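Local coordinates for protein lasso peptide isopeptidase AtxE2 (PDB 5TXE) that hydrolyses the isopeptide bond of the lasso peptides astexin-2 and astexin-3, recognising their knotted shape and converting them to linear peptides, at residues 349-354 against 363-368. The protein carries 1 engineered substitution. Residues are numbered along the deposited sequence; the frame is centred on the assembly and turned at random.
Sequences GLLQGC and CAQESA
A beta hairpin, the first two strands of a four-stranded antiparallel sheet in the beta-propeller part of this prolyl oligopeptidase relative, is joined here both covalently and by hydrogen bonds. Cys-363 opens its segment with the disulfide to Cys-354, SG to SG 2.2 Å. Both sulfurs stand anti to their carbonyl carbons, and the bridge ties the strands just where the chain turns at Gly-353, whose positive phi (68°) glycine tolerates easily. Ala-364 pairs twice with Gln-352: its N donates to Gln-352 O (2.9 Å), while its O receives Gln-352 N from above the carbonyl plane. The small methyl suits this close pair, Ala-364 CB lying 3.8 Å from Gln-352 OE1. Gln-365, a non-hydrogen-bonded partner of Leu-351, turns to the other face, where its aliphatic CG crosses obliquely against Leu-351 CD2 at 3.8 Å; its OE1 is bound by Arg-373 on the next strand. Glu-366 and Leu-350 form a hydrogen-bonded pair, each N donating to the other's O. Glu-366 CG takes the crowded position between N and carbonyl carbon (chi1 56°), and the extended chain runs beside Leu-350. Glu-366 OE2 accepts a hydrogen bond from Gln-352 NE2 at 2.9 Å, almost straight (174°) but from above the carboxylate plane. Arg-372 forms a salt bridge to OE2, Phe-443 N binds OE1, and Gln-352 NE2 also donates to Ala-54 O. An alanine in place of Glu-366 would remove the carboxylate and would probably leave Arg-372 and Gln-352 less firmly positioned, and Phe-443 N without this acceptor. Beyond Glu-366, Ser-367 CB lies against Gly-349 CA, where any side chain would run into Glu-366 O. Backbone bonds and disulfide thus join the strands, and the buried carboxylate, likely to remain ionised, adds a polar network on one face.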
loop_
_atom_site.group_PDB
_atom_site.type_symbol
_atom_site.label_atom_id
_atom_site.label_comp_id
_atom_site.label_asym_id
_atom_site.label_seq_id
_atom_site.Cartn_x
_atom_site.Cartn_y
_atom_site.Cartn_z
ATOM N N GLY A 349 7.930 -12.566 5.360
ATOM C CA GLY A 349 8.453 -11.232 5.171
ATOM C C GLY A 349 8.503 -10.864 3.710
ATOM O O GLY A 349 7.948 -11.554 2.856
ATOM N N LEU A 350 9.172 -9.764 3.452
ATOM C CA LEU A 350 9.279 -9.208 2.144
ATOM C C LEU A 350 10.695 -8.737 1.919
ATOM O O LEU A 350 11.349 -8.270 2.847
ATOM C CB LEU A 350 8.345 -7.993 2.013
ATOM C CG LEU A 350 6.858 -8.224 2.231
ATOM C CD1 LEU A 350 6.045 -6.943 2.505
ATOM C CD2 LEU A 350 6.340 -8.932 0.998
ATOM N N LEU A 351 11.134 -8.840 0.672
ATOM C CA LEU A 351 12.345 -8.181 0.205
ATOM C C LEU A 351 11.930 -7.244 -0.884
ATOM O O LEU A 351 11.292 -7.658 -1.836
ATOM C CB LEU A 351 13.334 -9.163 -0.387
ATOM C CG LEU A 351 13.923 -10.193 0.523
ATOM C CD1 LEU A 351 14.803 -11.100 -0.332
ATOM C CD2 LEU A 351 14.742 -9.554 1.617
ATOM N N GLN A 352 12.313 -5.983 -0.757
ATOM C CA GLN A 352 11.797 -4.942 -1.601
ATOM C C GLN A 352 12.933 -4.155 -2.229
ATOM O O GLN A 352 13.917 -3.822 -1.561
ATOM C CB GLN A 352 10.959 -4.010 -0.714
ATOM C CG GLN A 352 9.774 -4.705 -0.068
ATOM C CD GLN A 352 9.450 -4.162 1.310
ATOM O OE1 GLN A 352 10.336 -3.784 2.075
ATOM N NE2 GLN A 352 8.188 -4.196 1.666
ATOM N N GLY A 353 12.786 -3.808 -3.490
ATOM C CA GLY A 353 13.717 -2.881 -4.131
ATOM C C GLY A 353 15.135 -3.380 -4.359
ATOM O O GLY A 353 16.055 -2.579 -4.632
ATOM N N CYS A 354 15.315 -4.685 -4.230
ATOM C CA CYS A 354 16.637 -5.284 -4.250
ATOM C C CYS A 354 17.414 -4.931 -5.514
ATOM O O CYS A 354 16.875 -4.930 -6.618
ATOM C CB CYS A 354 16.536 -6.790 -4.195
ATOM S SG CYS A 354 15.786 -7.568 -2.733
ATOM N N CYS A 363 18.875 -5.094 -0.254
ATOM C CA CYS A 363 17.404 -5.050 -0.223
ATOM C C CYS A 363 16.833 -4.232 0.940
ATOM O O CYS A 363 17.444 -4.144 2.008
ATOM C CB CYS A 363 16.864 -6.465 -0.017
ATOM S SG CYS A 363 17.389 -7.635 -1.268
ATOM N N ALA A 364 15.624 -3.704 0.774
ATOM C CA ALA A 364 14.834 -3.408 1.953
ATOM C C ALA A 364 14.171 -4.699 2.375
ATOM O O ALA A 364 13.871 -5.533 1.544
ATOM C CB ALA A 364 13.780 -2.345 1.651
ATOM N N GLN A 365 13.880 -4.846 3.664
ATOM C CA GLN A 365 13.285 -6.070 4.173
ATOM C C GLN A 365 12.430 -5.751 5.380
ATOM O O GLN A 365 12.723 -4.803 6.130
ATOM C CB GLN A 365 14.392 -7.029 4.600
ATOM C CG GLN A 365 13.916 -8.380 5.138
ATOM C CD GLN A 365 13.833 -8.445 6.652
ATOM O OE1 GLN A 365 14.570 -7.782 7.371
ATOM N NE2 GLN A 365 12.955 -9.296 7.148
ATOM N N GLU A 366 11.371 -6.526 5.565
ATOM C CA GLU A 366 10.524 -6.407 6.744
ATOM C C GLU A 366 9.843 -7.710 7.057
ATOM O O GLU A 366 9.729 -8.562 6.192
ATOM C CB GLU A 366 9.487 -5.273 6.566
ATOM C CG GLU A 366 8.627 -5.401 5.375
ATOM C CD GLU A 366 7.561 -4.321 5.325
ATOM O OE1 GLU A 366 6.664 -4.380 6.200
ATOM O OE2 GLU A 366 7.574 -3.478 4.389
ATOM N N SER A 367 9.445 -7.867 8.313
ATOM C CA SER A 367 8.691 -9.011 8.715
ATOM C C SER A 367 7.891 -8.624 9.942
ATOM O O SER A 367 7.947 -7.476 10.385
ATOM C CB SER A 367 9.616 -10.221 8.961
ATOM O OG SER A 367 10.379 -10.047 10.127
ATOM N N ALA A 368 7.177 -9.584 10.508
ATOM C CA ALA A 368 6.105 -9.286 11.436
ATOM C C ALA A 368 6.546 -8.325 12.501
ATOM O O ALA A 368 5.789 -7.387 12.816
ATOM C CB ALA A 368 5.558 -10.556 12.076
#